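Local coordinates for thrombospondin related anonymous protein (Plasmodium falciparum, PDB 4F1J) that probably mediates adhesion of the malaria parasite to its hosts, through a magnesium-binding von Willebrand factor type A domain, the part described here, at residues V8-L13 with I47-N52; Q116-L121 with R142-A147. All coordinates share one frame; numbering follows the deposited sequence.

Contact 1: residues V8-L13 with I47-N52; sequences VDLYLL and IHLYAN
Leu10 and Leu12 pair with Leu49 and Ala51 in the core of a Rossmann-like von Willebrand factor A domain, where segments 8-13 and 47-52 run parallel, their axes 20° apart, on strands 8-15 and 47-54 of a beta-alpha-beta crossover through helix 22-38. Five backbone hydrogen bonds hold them: His48 N donates to Val8 O, Leu10 O accepts from Tyr50 N, Leu10 N donates to His48 O, and Leu12 is gripped likewise by Tyr50 O and Asn52 N.

Apolar contacts fill the face of Val8, Leu10 and Leu12. Ile47 CD1 presses tightly on Val8 CB at 3.5 Å, the two lying side by side, while Leu49 CD1 reaches Leu10 CD2 at 3.9 Å.

The opposite face mixes aromatic and polar groups with Leu13. The Tyr11 and Tyr50 rings, their planes 54° apart, meet obliquely, and Tyr11 CD2 approaches Tyr50 CD1 at 3.7 Å; Tyr50 also meets His104.

Polar ends find partners in neighbouring parts of the fold: Asp9 forms a salt bridge with Arg111, Tyr11 OH bonds Gln116, and His48 NE2 bonds Glu44 O. Asn52 CG sits between its backbone N and carbonyl carbon (chi1 72°), and ND2 donates to Tyr50 OH at 3.0 Å, in the plane of that ring.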
ATOM      1  N   VAL A   8     -11.771  -6.156   6.308  1.00 11.59           N
ATOM      2  CA  VAL A   8     -11.136  -5.252   5.341  1.00 10.92           C
ATOM      3  C   VAL A   8     -10.329  -6.075   4.332  1.00 10.21           C
ATOM      4  O   VAL A   8      -9.570  -6.964   4.726  1.00 10.31           O
ATOM      5  CB  VAL A   8     -10.130  -4.273   6.012  1.00 11.15           C
ATOM      6  CG1 VAL A   8      -9.538  -3.283   4.972  1.00 11.07           C
ATOM      7  CG2 VAL A   8     -10.759  -3.463   7.183  1.00 12.47           C
ATOM      8  N   ASP A   9     -10.547  -5.810   3.048  1.00  9.49           N
ATOM      9  CA  ASP A   9      -9.679  -6.302   1.978  1.00  9.18           C
ATOM     10  C   ASP A   9      -8.649  -5.191   1.815  1.00  9.26           C
ATOM     11  O   ASP A   9      -9.003  -4.039   1.496  1.00  9.72           O
ATOM     12  CB  ASP A   9     -10.441  -6.577   0.676  1.00  9.33           C
ATOM     13  CG  ASP A   9     -11.421  -7.731   0.795  1.00 10.92           C
ATOM     14  OD1 ASP A   9     -11.164  -8.663   1.608  1.00  7.71           O
ATOM     15  OD2 ASP A   9     -12.405  -7.747   0.013  1.00 10.57           O
ATOM     16  N   LEU A  10      -7.382  -5.515   2.091  1.00  8.66           N
ATOM     17  CA  LEU A  10      -6.328  -4.490   2.145  1.00  7.98           C
ATOM     18  C   LEU A  10      -5.340  -4.773   1.021  1.00  7.98           C
ATOM     19  O   LEU A  10      -4.752  -5.845   0.962  1.00  7.34           O
ATOM     20  CB  LEU A  10      -5.634  -4.478   3.517  1.00  8.34           C
ATOM     21  CG  LEU A  10      -4.712  -3.311   3.851  1.00  8.28           C
ATOM     22  CD1 LEU A  10      -4.450  -3.211   5.354  1.00 10.73           C
ATOM     23  CD2 LEU A  10      -3.368  -3.442   3.067  1.00  9.11           C
ATOM     24  N   TYR A  11      -5.236  -3.819   0.108  1.00  7.57           N
ATOM     25  CA  TYR A  11      -4.426  -3.918  -1.086  1.00  7.40           C
ATOM     26  C   TYR A  11      -3.152  -3.104  -0.879  1.00  7.82           C
ATOM     27  O   TYR A  11      -3.118  -1.852  -1.024  1.00  7.81           O
ATOM     28  CB  TYR A  11      -5.157  -3.412  -2.347  1.00  7.80           C
ATOM     29  CG  TYR A  11      -6.498  -4.047  -2.589  1.00  6.98           C
ATOM     30  CD1 TYR A  11      -7.641  -3.584  -1.935  1.00  8.93           C
ATOM     31  CD2 TYR A  11      -6.633  -5.120  -3.419  1.00  6.73           C
ATOM     32  CE1 TYR A  11      -8.874  -4.192  -2.136  1.00  8.77           C
ATOM     33  CE2 TYR A  11      -7.853  -5.721  -3.637  1.00  8.56           C
ATOM     34  CZ  TYR A  11      -8.979  -5.247  -3.002  1.00  9.59           C
ATOM     35  OH  TYR A  11     -10.191  -5.902  -3.211  1.00  9.63           O
ATOM     36  N   LEU A  12      -2.097  -3.835  -0.547  1.00  7.73           N
ATOM     37  CA  LEU A  12      -0.767  -3.250  -0.366  1.00  7.46           C
ATOM     38  C   LEU A  12      -0.066  -3.087  -1.735  1.00  7.51           C
ATOM     39  O   LEU A  12       0.189  -4.080  -2.436  1.00  8.26           O
ATOM     40  CB  LEU A  12       0.063  -4.128   0.591  1.00  7.75           C
ATOM     41  CG  LEU A  12       1.505  -3.667   0.816  1.00  8.81           C
ATOM     42  CD1 LEU A  12       1.572  -2.278   1.443  1.00  8.86           C
ATOM     43  CD2 LEU A  12       2.242  -4.749   1.686  1.00  8.73           C
ATOM     44  N   LEU A  13       0.251  -1.838  -2.116  1.00  6.88           N
ATOM     45  CA  LEU A  13       0.898  -1.557  -3.392  1.00  7.32           C
ATOM     46  C   LEU A  13       2.267  -0.998  -3.054  1.00  7.62           C
ATOM     47  O   LEU A  13       2.383   0.110  -2.515  1.00  8.31           O
ATOM     48  CB  LEU A  13       0.107  -0.530  -4.241  1.00  7.35           C
ATOM     49  CG  LEU A  13      -1.402  -0.696  -4.366  1.00 10.10           C
ATOM     50  CD1 LEU A  13      -1.980   0.215  -5.440  1.00  7.59           C
ATOM     51  CD2 LEU A  13      -1.884  -2.112  -4.573  1.00  9.82           C
ATOM     52  N   ILE A  47      -8.941  -9.193   8.396  1.00 10.97           N
ATOM     53  CA  ILE A  47      -8.236  -8.636   7.245  1.00 10.83           C
ATOM     54  C   ILE A  47      -7.813  -9.732   6.265  1.00 11.00           C
ATOM     55  O   ILE A  47      -7.320 -10.799   6.654  1.00 11.59           O
ATOM     56  CB  ILE A  47      -6.958  -7.830   7.678  1.00 10.33           C
ATOM     57  CG1 ILE A  47      -7.260  -6.809   8.779  1.00 13.87           C
ATOM     58  CG2 ILE A  47      -6.293  -7.180   6.440  1.00 10.16           C
ATOM     59  CD1 ILE A  47      -8.055  -5.684   8.385  1.00 15.39           C
ATOM     60  N   HIS A  48      -8.031  -9.470   4.976  1.00 10.30           N
ATOM     61  CA  HIS A  48      -7.473 -10.276   3.917  1.00 10.06           C
ATOM     62  C   HIS A  48      -6.541  -9.352   3.126  1.00 10.07           C
ATOM     63  O   HIS A  48      -6.985  -8.324   2.586  1.00  9.99           O
ATOM     64  CB  HIS A  48      -8.530 -10.796   2.941  1.00 10.23           C
ATOM     65  CG  HIS A  48      -9.494 -11.792   3.523  1.00 10.77           C
ATOM     66  ND1 HIS A  48     -10.266 -12.615   2.726  1.00 12.51           N
ATOM     67  CD2 HIS A  48      -9.846 -12.075   4.802  1.00 10.90           C
ATOM     68  CE1 HIS A  48     -11.032 -13.376   3.491  1.00 11.33           C
ATOM     69  NE2 HIS A  48     -10.808 -13.061   4.751  1.00 10.88           N
ATOM     70  N   LEU A  49      -5.276  -9.759   3.027  1.00  9.22           N
ATOM     71  CA  LEU A  49      -4.246  -9.019   2.316  1.00  8.36           C
ATOM     72  C   LEU A  49      -4.106  -9.401   0.863  1.00  7.98           C
ATOM     73  O   LEU A  49      -4.136 -10.571   0.496  1.00  7.57           O
ATOM     74  CB  LEU A  49      -2.888  -9.261   3.003  1.00  8.72           C
ATOM     75  CG  LEU A  49      -1.677  -8.522   2.439  1.00  8.20           C
ATOM     76  CD1 LEU A  49      -1.776  -7.030   2.719  1.00  7.17           C
ATOM     77  CD2 LEU A  49      -0.428  -9.170   3.084  1.00  8.11           C
ATOM     78  N   TYR A  50      -3.900  -8.370   0.034  1.00  7.40           N
ATOM     79  CA  TYR A  50      -3.416  -8.504  -1.339  1.00  7.64           C
ATOM     80  C   TYR A  50      -2.139  -7.682  -1.381  1.00  7.48           C
ATOM     81  O   TYR A  50      -2.018  -6.677  -0.690  1.00  7.48           O
ATOM     82  CB  TYR A  50      -4.413  -7.912  -2.315  1.00  6.92           C
ATOM     83  CG  TYR A  50      -3.850  -7.580  -3.698  1.00  7.13           C
ATOM     84  CD1 TYR A  50      -3.234  -6.340  -3.956  1.00  6.20           C
ATOM     85  CD2 TYR A  50      -3.911  -8.519  -4.727  1.00  8.86           C
ATOM     86  CE1 TYR A  50      -2.754  -6.042  -5.236  1.00  5.98           C
ATOM     87  CE2 TYR A  50      -3.391  -8.232  -5.998  1.00  7.82           C
ATOM     88  CZ  TYR A  50      -2.817  -6.995  -6.231  1.00  8.03           C
ATOM     89  OH  TYR A  50      -2.326  -6.723  -7.513  1.00  7.95           O
ATOM     90  N   ALA A  51      -1.181  -8.116  -2.180  1.00  7.33           N
ATOM     91  CA  ALA A  51       0.049  -7.330  -2.331  1.00  8.09           C
ATOM     92  C   ALA A  51       0.528  -7.375  -3.750  1.00  8.14           C
ATOM     93  O   ALA A  51       0.528  -8.425  -4.392  1.00  8.69           O
ATOM     94  CB  ALA A  51       1.169  -7.817  -1.366  1.00  7.47           C
ATOM     95  N   ASN A  52       0.918  -6.211  -4.251  1.00  8.27           N
ATOM     96  CA  ASN A  52       1.705  -6.146  -5.476  1.00  8.14           C
ATOM     97  C   ASN A  52       2.909  -5.260  -5.295  1.00  7.91           C
ATOM     98  O   ASN A  52       2.980  -4.492  -4.333  1.00  7.76           O
ATOM     99  CB  ASN A  52       0.891  -5.801  -6.746  1.00  7.75           C
ATOM    100  CG  ASN A  52       0.404  -4.354  -6.843  1.00  7.95           C
ATOM    101  OD1 ASN A  52       1.071  -3.409  -6.426  1.00  8.83           O
ATOM    102  ND2 ASN A  52      -0.775  -4.179  -7.453  1.00  7.37           N
TER

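Contact 2: residues Q116-L121 with R142-A147. With SO4 (sulfate ion), chain F.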
ATOM      1  N   GLN A 116     -12.875  -1.701   1.721  1.00 11.07           N
ATOM      2  CA  GLN A 116     -11.814  -1.829   0.720  1.00  9.77           C
ATOM      3  C   GLN A 116     -10.809  -0.711   0.949  1.00  9.60           C
ATOM      4  O   GLN A 116     -11.173   0.472   0.915  1.00  9.64           O
ATOM      5  CB  GLN A 116     -12.389  -1.744  -0.695  1.00  9.54           C
ATOM      6  CG  GLN A 116     -13.498  -2.754  -0.981  1.00  8.98           C
ATOM      7  CD  GLN A 116     -12.973  -4.162  -1.026  1.00  9.58           C
ATOM      8  OE1 GLN A 116     -12.019  -4.424  -1.737  1.00 11.08           O
ATOM      9  NE2 GLN A 116     -13.589  -5.088  -0.273  1.00  8.94           N
ATOM     10  N   LEU A 117      -9.558  -1.098   1.207  1.00  8.96           N
ATOM     11  CA  LEU A 117      -8.482  -0.171   1.573  1.00  8.45           C
ATOM     12  C   LEU A 117      -7.255  -0.450   0.720  1.00  8.37           C
ATOM     13  O   LEU A 117      -6.775  -1.575   0.672  1.00  8.91           O
ATOM     14  CB  LEU A 117      -8.101  -0.327   3.053  1.00  8.14           C
ATOM     15  CG  LEU A 117      -6.870   0.416   3.563  1.00  9.01           C
ATOM     16  CD1 LEU A 117      -7.008   1.967   3.422  1.00  8.91           C
ATOM     17  CD2 LEU A 117      -6.578   0.003   5.023  1.00  9.24           C
ATOM     18  N   VAL A 118      -6.724   0.597   0.099  1.00  8.00           N
ATOM     19  CA  VAL A 118      -5.459   0.536  -0.610  1.00  7.48           C
ATOM     20  C   VAL A 118      -4.414   1.230   0.264  1.00  7.34           C
ATOM     21  O   VAL A 118      -4.644   2.332   0.772  1.00  8.24           O
ATOM     22  CB  VAL A 118      -5.550   1.246  -2.003  1.00  8.14           C
ATOM     23  CG1 VAL A 118      -4.146   1.465  -2.625  1.00  7.45           C
ATOM     24  CG2 VAL A 118      -6.387   0.471  -2.979  1.00  7.05           C
ATOM     25  N   VAL A 119      -3.269   0.582   0.465  1.00  7.38           N
ATOM     26  CA  VAL A 119      -2.150   1.224   1.149  1.00  7.15           C
ATOM     27  C   VAL A 119      -0.945   1.202   0.237  1.00  7.77           C
ATOM     28  O   VAL A 119      -0.490   0.117  -0.185  1.00  6.82           O
ATOM     29  CB  VAL A 119      -1.803   0.545   2.457  1.00  7.95           C
ATOM     30  CG1 VAL A 119      -0.612   1.248   3.085  1.00  8.11           C
ATOM     31  CG2 VAL A 119      -3.011   0.600   3.404  1.00  9.19           C
ATOM     32  N   ILE A 120      -0.492   2.407  -0.120  1.00  7.13           N
ATOM     33  CA  ILE A 120       0.629   2.606  -1.038  1.00  6.99           C
ATOM     34  C   ILE A 120       1.891   2.942  -0.217  1.00  6.88           C
ATOM     35  O   ILE A 120       1.869   3.856   0.599  1.00  8.06           O
ATOM     36  CB  ILE A 120       0.336   3.758  -2.027  1.00  7.20           C
ATOM     37  CG1 ILE A 120      -0.769   3.386  -3.015  1.00  6.33           C
ATOM     38  CG2 ILE A 120       1.612   4.125  -2.771  1.00  6.73           C
ATOM     39  CD1 ILE A 120      -1.612   4.600  -3.528  1.00  7.56           C
ATOM     40  N   LEU A 121       2.981   2.215  -0.449  1.00  6.83           N
ATOM     41  CA  LEU A 121       4.310   2.579   0.048  1.00  8.30           C
ATOM     42  C   LEU A 121       5.102   3.117  -1.152  1.00  7.98           C
ATOM     43  O   LEU A 121       5.259   2.422  -2.148  1.00  8.64           O
ATOM     44  CB  LEU A 121       5.019   1.374   0.663  1.00  8.60           C
ATOM     45  CG  LEU A 121       4.283   0.543   1.721  1.00 10.21           C
ATOM     46  CD1 LEU A 121       5.222  -0.571   2.232  1.00 11.42           C
ATOM     47  CD2 LEU A 121       3.733   1.418   2.821  1.00 11.93           C
ATOM     48  N   ARG A 142     -16.175   3.284  -6.131  1.00 11.64           N
ATOM     49  CA  ARG A 142     -16.487   1.952  -5.667  1.00 12.08           C
ATOM     50  C   ARG A 142     -16.251   1.788  -4.156  1.00 12.72           C
ATOM     51  O   ARG A 142     -16.226   0.662  -3.671  1.00 13.94           O
ATOM     52  CB  ARG A 142     -15.674   0.933  -6.470  1.00 11.69           C
ATOM     53  CG  ARG A 142     -16.157   0.726  -7.918  1.00 12.27           C
ATOM     54  CD  ARG A 142     -15.165  -0.161  -8.677  1.00 12.59           C
ATOM     55  NE  ARG A 142     -15.563  -0.562 -10.024  1.00 13.03           N
ATOM     56  CZ  ARG A 142     -16.168  -1.709 -10.337  1.00 11.12           C
ATOM     57  NH1 ARG A 142     -16.527  -2.583  -9.394  1.00 11.30           N
ATOM     58  NH2 ARG A 142     -16.458  -1.961 -11.605  1.00 14.01           N
ATOM     59  N   GLY A 143     -16.086   2.888  -3.408  1.00 12.82           N
ATOM     60  CA  GLY A 143     -16.051   2.848  -1.953  1.00 12.46           C
ATOM     61  C   GLY A 143     -14.669   2.615  -1.363  1.00 12.10           C
ATOM     62  O   GLY A 143     -14.515   2.447  -0.142  1.00 13.11           O
ATOM     63  N   VAL A 144     -13.657   2.621  -2.223  1.00 10.97           N
ATOM     64  CA  VAL A 144     -12.294   2.324  -1.786  1.00 10.48           C
ATOM     65  C   VAL A 144     -11.650   3.539  -1.114  1.00 10.96           C
ATOM     66  O   VAL A 144     -11.709   4.660  -1.642  1.00 10.84           O
ATOM     67  CB  VAL A 144     -11.421   1.875  -2.969  1.00 10.09           C
ATOM     68  CG1 VAL A 144      -9.956   1.666  -2.491  1.00  9.95           C
ATOM     69  CG2 VAL A 144     -11.999   0.593  -3.647  1.00 10.76           C
ATOM     70  N   LYS A 145     -11.064   3.317   0.066  1.00 10.92           N
ATOM     71  CA  LYS A 145     -10.255   4.312   0.722  1.00 12.25           C
ATOM     72  C   LYS A 145      -8.787   4.057   0.346  1.00 10.61           C
ATOM     73  O   LYS A 145      -8.381   2.908   0.207  1.00  9.86           O
ATOM     74  CB  LYS A 145     -10.445   4.272   2.237  1.00 13.69           C
ATOM     75  CG  LYS A 145     -11.760   4.906   2.657  1.00 15.24           C
ATOM     76  CD  LYS A 145     -11.871   5.179   4.141  1.00 17.21           C
ATOM     77  CE  LYS A 145     -13.164   5.970   4.437  1.00 20.18           C
ATOM     78  NZ  LYS A 145     -13.664   5.852   5.850  1.00 24.05           N
ATOM     79  N   ILE A 146      -8.028   5.136   0.220  1.00 10.11           N
ATOM     80  CA  ILE A 146      -6.625   5.059  -0.196  1.00  8.91           C
ATOM     81  C   ILE A 146      -5.754   5.748   0.837  1.00  8.80           C
ATOM     82  O   ILE A 146      -6.045   6.865   1.247  1.00  9.26           O
ATOM     83  CB  ILE A 146      -6.412   5.718  -1.580  1.00  9.24           C
ATOM     84  CG1 ILE A 146      -7.337   5.063  -2.650  1.00  9.21           C
ATOM     85  CG2 ILE A 146      -4.901   5.649  -1.977  1.00  9.04           C
ATOM     86  CD1 ILE A 146      -7.291   5.757  -4.047  1.00  9.61           C
ATOM     87  N   ALA A 147      -4.699   5.060   1.279  1.00  7.93           N
ATOM     88  CA  ALA A 147      -3.711   5.613   2.205  1.00  7.76           C
ATOM     89  C   ALA A 147      -2.345   5.585   1.545  1.00  7.62           C
ATOM     90  O   ALA A 147      -2.074   4.698   0.754  1.00  7.29           O
ATOM     91  CB  ALA A 147      -3.696   4.822   3.524  1.00  8.25           C
TER
HETATM   92  S   SO4 F 304     -15.063   1.065 -13.306  1.00 73.10           S
HETATM   93  O1  SO4 F 304     -14.621   1.657 -12.051  1.00 72.86           O
HETATM   94  O2  SO4 F 304     -14.526  -0.285 -13.448  1.00 73.16           O
HETATM   95  O3  SO4 F 304     -16.515   0.992 -13.344  1.00 73.95           O
HETATM   96  O4  SO4 F 304     -14.628   1.916 -14.411  1.00 73.81           O
HETATM   97  O   HOH W   1     -14.973   0.297   1.362  1.00 19.59           O
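Val118 and Val144 meet through methyls set by similar first torsions: each has CG1 anti to its backbone N (chi1 167° and 176°), which puts Val118 CG2 beside its backbone N, anti to the carbonyl carbon; this methyl meets Val144 CG1 at 3.8 Å. Val144 turns its other methyl, CG2, to Gln116 CB. Further along, Ile120 CD1 reaches Ile146 CG2 at 3.8 Å, the two side chains crossing obliquely. On the other face Leu117 CD1 lies over Lys145 O at 3.6 Å, and Ala147 CB packs near Leu117 and Val119 beneath helix 184-200.

The backbones form a parallel ladder between the two strands of a beta-alpha-beta crossover, 115-122 and 145-151, linked by helix 129-141. Lys145 N donates to Gln116 O and Ala147 N to Val118 O; in return, Lys145 O accepts from Val118 N and Ala147 O from Ile120 N.

Gly143, with positive phi, is the C' residue of the Schellman motif that ends helix 129-141. Gly143 O accepts a hydrogen bond from a water at 2.7 Å, and the same water accepts from Gln116 N, extending the link beyond the ladder. Arg142 presents the edge of its guanidinium to a sulfate ion, probably from the crystallisation liquor, NE donating to O1 at 3.1 Å. The chemistry therefore divides in two: apolar methyls and backbone bonds join the strands, whereas the charged guanidinium, on the exposed turn, can bind an anion.

In the fold
Contact 1 closes along the chain before contact 2 opens, yet their centres lie only 9 Å apart, because strands 8-15 and 115-122 are neighbours in one mixed sheet. The order 47-54, 8-15, 115-122, 145-151 places the two contacts on either side of the 8-15/115-122 pairing, which joins them. Between them Tyr11 N bonds Leu117 O, and Leu13 CD1 packs on Val118 CG1. Helix 94-106 packs against side chains of both contacts. Both ladders run toward the magnesium sites: Ser17 and Ser19 follow strand 8-15, and Asp123 follows strand 115-122. The paired strands thus form the framework from which these metal-binding residues emerge, as in other von Willebrand factor A domains.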